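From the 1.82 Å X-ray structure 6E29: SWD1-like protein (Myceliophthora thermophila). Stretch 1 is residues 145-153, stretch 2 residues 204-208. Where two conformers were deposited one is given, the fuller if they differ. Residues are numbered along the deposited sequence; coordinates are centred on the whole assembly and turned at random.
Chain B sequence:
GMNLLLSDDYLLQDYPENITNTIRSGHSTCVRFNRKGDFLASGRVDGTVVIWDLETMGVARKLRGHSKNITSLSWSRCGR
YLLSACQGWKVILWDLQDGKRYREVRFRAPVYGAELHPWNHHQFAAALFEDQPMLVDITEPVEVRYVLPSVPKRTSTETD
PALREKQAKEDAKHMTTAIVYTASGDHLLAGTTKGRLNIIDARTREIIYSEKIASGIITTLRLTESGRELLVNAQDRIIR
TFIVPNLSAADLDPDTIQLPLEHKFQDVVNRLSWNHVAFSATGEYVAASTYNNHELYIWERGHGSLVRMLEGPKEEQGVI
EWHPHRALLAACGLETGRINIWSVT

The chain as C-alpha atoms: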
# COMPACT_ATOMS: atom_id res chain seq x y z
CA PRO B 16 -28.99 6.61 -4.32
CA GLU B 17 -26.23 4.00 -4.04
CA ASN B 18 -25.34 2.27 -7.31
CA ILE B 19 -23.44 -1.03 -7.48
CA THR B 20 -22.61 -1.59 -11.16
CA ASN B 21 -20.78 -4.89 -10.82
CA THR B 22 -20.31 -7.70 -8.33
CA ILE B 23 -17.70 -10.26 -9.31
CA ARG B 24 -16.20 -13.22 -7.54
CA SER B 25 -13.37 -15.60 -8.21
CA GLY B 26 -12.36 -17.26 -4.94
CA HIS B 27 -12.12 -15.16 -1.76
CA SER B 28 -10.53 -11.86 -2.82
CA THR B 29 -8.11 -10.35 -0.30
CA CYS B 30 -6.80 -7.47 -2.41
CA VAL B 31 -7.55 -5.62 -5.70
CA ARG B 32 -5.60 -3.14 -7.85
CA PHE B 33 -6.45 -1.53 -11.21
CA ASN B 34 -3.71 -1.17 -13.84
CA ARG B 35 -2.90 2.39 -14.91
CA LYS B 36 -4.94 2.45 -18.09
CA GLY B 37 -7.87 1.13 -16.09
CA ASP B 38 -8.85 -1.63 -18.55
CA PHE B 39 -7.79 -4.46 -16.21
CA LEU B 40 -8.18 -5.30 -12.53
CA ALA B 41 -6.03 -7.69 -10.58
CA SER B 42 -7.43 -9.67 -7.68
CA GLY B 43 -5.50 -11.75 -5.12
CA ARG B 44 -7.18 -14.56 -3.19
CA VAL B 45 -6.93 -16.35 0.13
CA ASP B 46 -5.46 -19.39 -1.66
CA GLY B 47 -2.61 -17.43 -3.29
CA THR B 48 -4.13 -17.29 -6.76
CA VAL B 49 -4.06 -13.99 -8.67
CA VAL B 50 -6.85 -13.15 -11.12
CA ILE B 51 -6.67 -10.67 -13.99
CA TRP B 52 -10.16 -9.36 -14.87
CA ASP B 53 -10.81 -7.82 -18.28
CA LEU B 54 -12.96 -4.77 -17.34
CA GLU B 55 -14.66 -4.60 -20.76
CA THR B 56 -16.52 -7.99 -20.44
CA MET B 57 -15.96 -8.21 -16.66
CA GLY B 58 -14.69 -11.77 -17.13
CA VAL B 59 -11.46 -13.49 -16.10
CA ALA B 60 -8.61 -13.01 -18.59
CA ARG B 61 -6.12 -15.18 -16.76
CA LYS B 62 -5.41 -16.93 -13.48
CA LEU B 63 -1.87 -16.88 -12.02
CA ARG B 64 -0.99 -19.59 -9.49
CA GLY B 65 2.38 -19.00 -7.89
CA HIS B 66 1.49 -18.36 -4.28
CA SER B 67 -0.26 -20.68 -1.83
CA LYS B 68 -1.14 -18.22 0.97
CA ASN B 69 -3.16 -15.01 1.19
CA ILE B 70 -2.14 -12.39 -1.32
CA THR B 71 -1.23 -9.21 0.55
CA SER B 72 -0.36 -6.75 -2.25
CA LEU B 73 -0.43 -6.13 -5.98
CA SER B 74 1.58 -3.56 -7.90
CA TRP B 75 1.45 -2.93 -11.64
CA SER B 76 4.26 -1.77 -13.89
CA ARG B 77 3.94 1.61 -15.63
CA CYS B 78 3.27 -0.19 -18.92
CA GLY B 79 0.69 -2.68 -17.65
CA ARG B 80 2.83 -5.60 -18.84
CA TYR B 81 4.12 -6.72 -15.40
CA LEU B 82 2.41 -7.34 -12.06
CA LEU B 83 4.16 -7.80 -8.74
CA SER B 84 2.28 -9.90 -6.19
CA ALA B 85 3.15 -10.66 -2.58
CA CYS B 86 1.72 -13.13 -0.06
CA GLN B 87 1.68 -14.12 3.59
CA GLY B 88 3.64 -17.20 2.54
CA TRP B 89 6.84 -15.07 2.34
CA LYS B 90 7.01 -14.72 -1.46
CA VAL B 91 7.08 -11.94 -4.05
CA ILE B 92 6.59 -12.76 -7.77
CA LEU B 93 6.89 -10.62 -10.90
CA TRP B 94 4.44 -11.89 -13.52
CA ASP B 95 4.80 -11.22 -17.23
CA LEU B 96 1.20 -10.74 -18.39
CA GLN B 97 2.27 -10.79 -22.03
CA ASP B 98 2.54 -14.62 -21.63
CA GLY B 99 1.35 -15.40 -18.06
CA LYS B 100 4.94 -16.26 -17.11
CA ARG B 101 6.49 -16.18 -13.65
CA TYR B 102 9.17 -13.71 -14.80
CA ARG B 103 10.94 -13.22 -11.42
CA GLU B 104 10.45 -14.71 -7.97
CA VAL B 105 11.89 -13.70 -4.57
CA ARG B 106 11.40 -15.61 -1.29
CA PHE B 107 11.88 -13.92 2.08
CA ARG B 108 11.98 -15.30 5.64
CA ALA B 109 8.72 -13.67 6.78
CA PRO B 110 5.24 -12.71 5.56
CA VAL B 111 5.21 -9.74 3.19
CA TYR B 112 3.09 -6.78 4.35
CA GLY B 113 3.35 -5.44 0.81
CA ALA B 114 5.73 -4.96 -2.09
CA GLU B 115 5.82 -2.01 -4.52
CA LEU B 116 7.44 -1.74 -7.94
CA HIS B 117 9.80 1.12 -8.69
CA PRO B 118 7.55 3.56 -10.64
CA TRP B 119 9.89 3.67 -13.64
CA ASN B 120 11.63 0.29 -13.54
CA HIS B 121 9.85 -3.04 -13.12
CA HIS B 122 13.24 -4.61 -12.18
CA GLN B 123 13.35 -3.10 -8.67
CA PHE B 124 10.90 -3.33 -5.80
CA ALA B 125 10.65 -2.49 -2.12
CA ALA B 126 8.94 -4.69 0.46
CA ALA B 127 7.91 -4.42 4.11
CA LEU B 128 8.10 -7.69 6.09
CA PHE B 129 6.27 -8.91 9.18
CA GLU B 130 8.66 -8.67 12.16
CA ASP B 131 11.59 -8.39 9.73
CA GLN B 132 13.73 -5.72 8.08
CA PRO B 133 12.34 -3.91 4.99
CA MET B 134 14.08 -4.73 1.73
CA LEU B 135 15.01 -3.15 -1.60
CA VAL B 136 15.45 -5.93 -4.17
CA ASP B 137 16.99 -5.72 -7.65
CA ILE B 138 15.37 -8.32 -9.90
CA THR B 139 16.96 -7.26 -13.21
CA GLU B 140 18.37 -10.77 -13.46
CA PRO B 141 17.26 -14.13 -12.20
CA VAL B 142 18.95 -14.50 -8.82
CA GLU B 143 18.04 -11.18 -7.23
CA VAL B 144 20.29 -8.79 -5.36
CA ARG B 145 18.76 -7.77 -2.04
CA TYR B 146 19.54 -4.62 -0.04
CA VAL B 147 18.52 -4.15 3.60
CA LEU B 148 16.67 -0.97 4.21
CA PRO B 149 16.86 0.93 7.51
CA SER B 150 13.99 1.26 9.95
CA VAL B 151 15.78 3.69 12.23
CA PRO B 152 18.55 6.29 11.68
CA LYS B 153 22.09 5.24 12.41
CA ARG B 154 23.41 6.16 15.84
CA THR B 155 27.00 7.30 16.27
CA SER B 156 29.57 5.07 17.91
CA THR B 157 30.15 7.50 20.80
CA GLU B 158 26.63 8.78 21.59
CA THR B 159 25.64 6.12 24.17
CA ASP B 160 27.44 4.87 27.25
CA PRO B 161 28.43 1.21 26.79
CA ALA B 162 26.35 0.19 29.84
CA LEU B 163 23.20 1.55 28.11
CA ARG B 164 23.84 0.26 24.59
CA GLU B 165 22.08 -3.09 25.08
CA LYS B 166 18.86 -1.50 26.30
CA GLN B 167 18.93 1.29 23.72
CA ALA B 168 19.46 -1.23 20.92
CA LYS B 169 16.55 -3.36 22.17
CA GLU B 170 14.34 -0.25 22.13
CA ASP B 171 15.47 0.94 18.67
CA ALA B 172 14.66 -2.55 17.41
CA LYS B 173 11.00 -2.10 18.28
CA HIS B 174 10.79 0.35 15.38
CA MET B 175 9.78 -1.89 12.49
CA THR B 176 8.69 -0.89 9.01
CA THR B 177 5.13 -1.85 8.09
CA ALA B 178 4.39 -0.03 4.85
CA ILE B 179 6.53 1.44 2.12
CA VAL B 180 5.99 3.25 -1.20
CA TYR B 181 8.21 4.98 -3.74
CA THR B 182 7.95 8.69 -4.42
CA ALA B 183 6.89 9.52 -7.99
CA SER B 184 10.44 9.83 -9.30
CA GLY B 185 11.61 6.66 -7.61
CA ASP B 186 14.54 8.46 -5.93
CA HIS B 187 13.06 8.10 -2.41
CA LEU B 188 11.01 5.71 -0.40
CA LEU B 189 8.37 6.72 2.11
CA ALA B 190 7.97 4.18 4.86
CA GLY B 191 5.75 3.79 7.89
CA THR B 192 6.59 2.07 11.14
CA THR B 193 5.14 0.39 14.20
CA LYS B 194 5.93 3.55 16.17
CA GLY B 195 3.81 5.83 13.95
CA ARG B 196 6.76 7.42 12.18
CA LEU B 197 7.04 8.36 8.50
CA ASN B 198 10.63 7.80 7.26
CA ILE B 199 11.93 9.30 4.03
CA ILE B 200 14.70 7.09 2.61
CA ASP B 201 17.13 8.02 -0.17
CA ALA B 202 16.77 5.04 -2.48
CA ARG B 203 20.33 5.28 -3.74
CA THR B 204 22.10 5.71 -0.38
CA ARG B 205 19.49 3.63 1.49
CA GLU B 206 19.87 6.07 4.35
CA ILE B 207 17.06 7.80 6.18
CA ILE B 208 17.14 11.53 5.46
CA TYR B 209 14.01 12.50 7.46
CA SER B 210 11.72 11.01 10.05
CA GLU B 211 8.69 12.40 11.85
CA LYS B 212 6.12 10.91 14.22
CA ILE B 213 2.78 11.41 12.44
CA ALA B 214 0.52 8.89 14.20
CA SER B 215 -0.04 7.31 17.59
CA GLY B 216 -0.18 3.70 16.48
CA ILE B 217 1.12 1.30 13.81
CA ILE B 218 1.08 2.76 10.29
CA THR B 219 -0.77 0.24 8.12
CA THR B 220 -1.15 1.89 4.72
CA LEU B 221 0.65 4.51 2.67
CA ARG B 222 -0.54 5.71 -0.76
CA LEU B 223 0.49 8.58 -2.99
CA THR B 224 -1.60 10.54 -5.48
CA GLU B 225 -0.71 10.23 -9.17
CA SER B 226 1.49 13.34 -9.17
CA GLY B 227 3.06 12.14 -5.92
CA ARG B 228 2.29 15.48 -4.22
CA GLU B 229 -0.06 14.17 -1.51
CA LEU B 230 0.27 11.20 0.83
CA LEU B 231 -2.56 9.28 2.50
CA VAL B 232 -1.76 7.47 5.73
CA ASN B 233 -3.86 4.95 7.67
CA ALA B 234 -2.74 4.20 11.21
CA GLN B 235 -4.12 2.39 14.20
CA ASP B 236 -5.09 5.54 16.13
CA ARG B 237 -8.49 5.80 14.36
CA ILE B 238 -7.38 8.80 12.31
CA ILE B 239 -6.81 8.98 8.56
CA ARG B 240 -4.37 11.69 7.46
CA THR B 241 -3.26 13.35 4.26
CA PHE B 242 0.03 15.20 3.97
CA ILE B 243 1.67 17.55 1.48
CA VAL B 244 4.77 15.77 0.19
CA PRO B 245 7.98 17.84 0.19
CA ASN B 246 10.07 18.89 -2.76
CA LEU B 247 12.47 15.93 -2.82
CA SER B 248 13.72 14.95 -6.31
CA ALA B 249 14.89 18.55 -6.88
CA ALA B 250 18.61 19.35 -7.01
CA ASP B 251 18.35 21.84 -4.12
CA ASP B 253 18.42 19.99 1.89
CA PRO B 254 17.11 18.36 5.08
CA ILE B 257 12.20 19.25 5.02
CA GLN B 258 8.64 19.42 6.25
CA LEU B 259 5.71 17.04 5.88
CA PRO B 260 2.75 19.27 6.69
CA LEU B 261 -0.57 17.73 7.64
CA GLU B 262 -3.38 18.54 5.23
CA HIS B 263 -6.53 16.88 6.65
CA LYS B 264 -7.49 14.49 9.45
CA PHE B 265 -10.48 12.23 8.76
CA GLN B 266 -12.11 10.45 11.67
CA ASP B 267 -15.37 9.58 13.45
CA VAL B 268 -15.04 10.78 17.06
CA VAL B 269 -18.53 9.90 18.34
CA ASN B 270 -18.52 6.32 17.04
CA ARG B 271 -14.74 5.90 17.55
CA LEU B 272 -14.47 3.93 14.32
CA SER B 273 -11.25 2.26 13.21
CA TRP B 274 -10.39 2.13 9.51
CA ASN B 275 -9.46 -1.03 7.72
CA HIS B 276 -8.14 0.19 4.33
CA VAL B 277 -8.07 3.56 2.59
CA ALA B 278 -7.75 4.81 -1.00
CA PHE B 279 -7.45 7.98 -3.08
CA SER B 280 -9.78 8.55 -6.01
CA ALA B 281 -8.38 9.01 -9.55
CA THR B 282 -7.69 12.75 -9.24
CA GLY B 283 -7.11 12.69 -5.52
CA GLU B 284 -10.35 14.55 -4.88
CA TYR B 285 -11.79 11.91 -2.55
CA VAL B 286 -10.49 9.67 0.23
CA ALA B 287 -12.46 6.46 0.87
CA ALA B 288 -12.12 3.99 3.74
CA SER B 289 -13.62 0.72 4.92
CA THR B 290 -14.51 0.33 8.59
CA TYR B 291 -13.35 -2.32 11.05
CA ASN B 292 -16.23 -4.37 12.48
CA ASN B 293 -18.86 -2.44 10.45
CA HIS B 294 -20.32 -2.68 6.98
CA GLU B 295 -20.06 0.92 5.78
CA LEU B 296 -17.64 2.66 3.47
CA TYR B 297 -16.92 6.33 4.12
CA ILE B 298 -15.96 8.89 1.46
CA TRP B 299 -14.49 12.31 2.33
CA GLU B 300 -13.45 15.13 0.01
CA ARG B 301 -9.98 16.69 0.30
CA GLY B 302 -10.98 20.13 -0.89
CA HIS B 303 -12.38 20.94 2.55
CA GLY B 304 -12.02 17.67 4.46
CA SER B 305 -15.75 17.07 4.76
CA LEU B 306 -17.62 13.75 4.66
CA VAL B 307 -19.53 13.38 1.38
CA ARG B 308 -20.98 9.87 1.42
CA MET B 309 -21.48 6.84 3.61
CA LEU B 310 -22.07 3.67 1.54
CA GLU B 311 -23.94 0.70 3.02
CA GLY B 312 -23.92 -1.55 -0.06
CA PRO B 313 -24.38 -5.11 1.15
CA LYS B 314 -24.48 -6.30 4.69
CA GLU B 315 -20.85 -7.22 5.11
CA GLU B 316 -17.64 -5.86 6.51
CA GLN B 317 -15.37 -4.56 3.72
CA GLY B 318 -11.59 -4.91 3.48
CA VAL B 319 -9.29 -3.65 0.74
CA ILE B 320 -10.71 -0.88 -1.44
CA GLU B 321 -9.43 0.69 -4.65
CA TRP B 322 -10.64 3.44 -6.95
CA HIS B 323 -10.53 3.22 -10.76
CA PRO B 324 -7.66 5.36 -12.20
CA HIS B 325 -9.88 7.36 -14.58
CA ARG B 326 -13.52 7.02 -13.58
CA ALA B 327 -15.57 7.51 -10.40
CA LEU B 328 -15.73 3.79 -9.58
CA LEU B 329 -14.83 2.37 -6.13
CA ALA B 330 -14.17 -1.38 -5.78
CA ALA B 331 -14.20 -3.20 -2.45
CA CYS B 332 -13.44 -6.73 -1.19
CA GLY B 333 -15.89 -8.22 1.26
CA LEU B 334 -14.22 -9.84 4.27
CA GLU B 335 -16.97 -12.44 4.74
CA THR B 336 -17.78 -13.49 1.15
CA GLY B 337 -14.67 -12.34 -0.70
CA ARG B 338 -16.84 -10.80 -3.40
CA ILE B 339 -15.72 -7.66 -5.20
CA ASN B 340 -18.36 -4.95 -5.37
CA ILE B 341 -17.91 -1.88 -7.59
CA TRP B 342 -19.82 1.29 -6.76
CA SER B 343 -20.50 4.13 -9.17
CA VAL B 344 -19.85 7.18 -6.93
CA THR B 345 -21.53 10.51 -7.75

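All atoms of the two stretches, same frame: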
# COMPACT_ATOMS: atom_id res chain seq x y z
N ARG B 145 19.59 -8.37 -3.07
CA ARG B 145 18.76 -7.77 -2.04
C ARG B 145 19.58 -6.73 -1.28
O ARG B 145 20.79 -6.89 -1.09
CB ARG B 145 18.26 -8.83 -1.05
CG ARG B 145 17.74 -10.10 -1.67
CD ARG B 145 17.03 -11.00 -0.66
NE ARG B 145 16.71 -12.28 -1.28
CZ ARG B 145 15.83 -13.15 -0.80
NH1 ARG B 145 15.20 -12.89 0.33
NH2 ARG B 145 15.58 -14.28 -1.43
N TYR B 146 18.91 -5.67 -0.82
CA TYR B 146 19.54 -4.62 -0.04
C TYR B 146 18.70 -4.36 1.19
O TYR B 146 17.49 -4.13 1.06
CB TYR B 146 19.65 -3.34 -0.84
CG TYR B 146 20.51 -3.52 -2.05
CD1 TYR B 146 19.96 -3.84 -3.27
CD2 TYR B 146 21.89 -3.36 -1.97
CE1 TYR B 146 20.74 -4.00 -4.38
CE2 TYR B 146 22.69 -3.53 -3.07
CZ TYR B 146 22.09 -3.84 -4.29
OH TYR B 146 22.85 -4.04 -5.42
N VAL B 147 19.31 -4.40 2.38
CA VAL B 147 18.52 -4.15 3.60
C VAL B 147 18.17 -2.67 3.68
O VAL B 147 19.03 -1.80 3.45
CB VAL B 147 19.28 -4.59 4.87
CG1 VAL B 147 18.41 -4.28 6.13
CG2 VAL B 147 19.63 -6.02 4.83
N LEU B 148 17.00 -2.38 4.02
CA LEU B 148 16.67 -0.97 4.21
C LEU B 148 16.56 -0.64 5.70
O LEU B 148 16.26 -1.52 6.52
CB LEU B 148 15.34 -0.63 3.52
CG LEU B 148 15.29 -0.52 2.00
CD1 LEU B 148 13.83 -0.34 1.58
CD2 LEU B 148 16.11 0.69 1.54
N PRO B 149 16.85 0.60 6.08
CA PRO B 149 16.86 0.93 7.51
C PRO B 149 15.47 1.25 8.02
O PRO B 149 14.64 1.83 7.33
CB PRO B 149 17.75 2.18 7.58
CG PRO B 149 17.48 2.87 6.32
CD PRO B 149 17.22 1.76 5.25
N SER B 150 15.20 0.84 9.26
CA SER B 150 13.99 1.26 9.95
C SER B 150 14.22 2.48 10.82
O SER B 150 13.27 3.21 11.11
CB SER B 150 13.47 0.15 10.86
OG SER B 150 12.61 -0.73 10.14
N VAL B 151 15.46 2.68 11.25
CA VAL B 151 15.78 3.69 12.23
C VAL B 151 17.11 4.34 11.77
O VAL B 151 17.91 3.64 11.17
CB VAL B 151 15.88 3.00 13.59
CG1 VAL B 151 17.14 3.24 14.24
CG2 VAL B 151 14.71 3.34 14.37
N PRO B 152 17.26 5.64 11.98
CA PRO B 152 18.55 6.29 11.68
C PRO B 152 19.71 5.64 12.41
O PRO B 152 19.57 4.98 13.46
CB PRO B 152 18.33 7.73 12.19
CG PRO B 152 16.84 7.90 12.30
CD PRO B 152 16.32 6.55 12.65
N LYS B 153 20.89 5.86 11.86
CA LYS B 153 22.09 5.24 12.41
C LYS B 153 22.59 6.07 13.59
O LYS B 153 22.83 7.27 13.46
CB LYS B 153 23.17 5.11 11.35
CG LYS B 153 24.11 3.94 11.63
CD LYS B 153 23.32 2.63 11.80
CE LYS B 153 24.17 1.41 11.41
NZ LYS B 153 25.12 1.00 12.52
N THR B 204 21.27 5.93 -1.55
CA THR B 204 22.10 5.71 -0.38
C THR B 204 21.51 4.69 0.59
O THR B 204 22.25 4.10 1.39
CB THR B 204 22.33 7.03 0.35
OG1 THR B 204 21.15 7.40 1.06
CG2 THR B 204 22.75 8.16 -0.63
N ARG B 205 20.19 4.48 0.54
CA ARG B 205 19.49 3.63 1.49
C ARG B 205 19.61 4.15 2.90
O ARG B 205 19.48 3.40 3.86
CB ARG B 205 19.95 2.18 1.43
CG ARG B 205 19.73 1.59 0.02
CD ARG B 205 20.06 0.13 -0.08
NE ARG B 205 21.42 -0.15 0.40
CZ ARG B 205 22.51 -0.08 -0.36
NH1 ARG B 205 22.39 0.24 -1.65
NH2 ARG B 205 23.72 -0.36 0.14
N GLU B 206 19.86 5.45 3.04
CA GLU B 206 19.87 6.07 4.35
C GLU B 206 18.62 6.91 4.56
O GLU B 206 18.06 7.49 3.62
CB GLU B 206 21.12 6.93 4.53
CG GLU B 206 22.34 6.24 3.93
CD GLU B 206 23.65 6.70 4.52
OE1 GLU B 206 23.88 7.92 4.56
OE2 GLU B 206 24.46 5.83 4.94
N ILE B 207 18.18 6.96 5.81
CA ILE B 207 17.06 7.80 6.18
C ILE B 207 17.52 9.25 6.20
O ILE B 207 18.52 9.58 6.84
CB ILE B 207 16.50 7.37 7.54
CG1 ILE B 207 15.82 6.01 7.44
CG2 ILE B 207 15.53 8.40 8.06
CD1 ILE B 207 15.49 5.37 8.78
N ILE B 208 16.82 10.11 5.47
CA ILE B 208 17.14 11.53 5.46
C ILE B 208 16.15 12.35 6.25
O ILE B 208 16.41 13.54 6.47
CB ILE B 208 17.28 12.07 4.02
CG1 ILE B 208 15.92 12.10 3.29
CG2 ILE B 208 18.28 11.26 3.24
CD1 ILE B 208 16.01 12.62 1.87

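The two stretches meet without a single hydrogen bond between them; 368 Å² of surface, both sides summed, is buried by packing alone. Two residues of stretch 2 account for nearly all of its share: Arg-205 loses 108 Å² and Ile-207 loses 92 Å², whereas Glu-206 between them points its CA-to-CB bond away and loses almost nothing.

Arg-145, in the strand that opens stretch 1, stays out of reach. Contact begins at Tyr-146, whose CA-to-CB bond points toward stretch 2. Its CB lies 3.6 Å from CD of Arg-205, and with chi1 at m its CD2 sits over one face of the Arg-205 guanidinium. NH1 of that group approaches the tyrosine ring obliquely. Arginine suits this position because its methylene carbons offer apolar surface while its planar end can lie against an aromatic side chain; the m, t, m sequence of its first three chi angles bends it into place.

Val-147 contributes mainly backbone: its O is 4.2 Å from CD of Arg-205 and lies near the plane of the guanidinium, at its edge. The valine side chain comes no nearer than 6.7 Å, from its CB to NE of Arg-205. At Leu-148, where the strand has given way to loop, the CA-to-CB bond points sideways, but the m, t rotamer brings the end of the side chain nearer, placing CD2 4.0 Å from CG of Arg-205. The buried leucine thus adds a further apolar contact to the aliphatic part of the arginine.

Pro-149 links the two halves of the contact. Its CD is 3.1 Å from O of Arg-205, a close carbon-to-oxygen approach, while its CG packs 3.7 Å from CG1 of Ile-207. Its CA-to-CB bond points toward stretch 2, and the residue gives up 52 Å², the most of any residue in stretch 1; its compact apolar surface can meet both the backbone carbonyl and the isoleucine.

Beyond it, Ser-150 and Val-151 direct their CA-to-CB bonds away and present backbone instead. CD1 of Ile-207 lies 3.8 Å from C of Ser-150 and 3.6 Å from C of Val-151. Pro-152 completes the contact, its CD 4.1 Å from CD1 of Ile-207. The isoleucine, with chi1 at m and chi2 at t, therefore reaches from the Pro-149 ring to the Pro-152 ring.

Within stretch 2, N of Glu-206 donates a hydrogen bond to OG1 of Thr-204 (3.1 Å, 156° at the hydrogen).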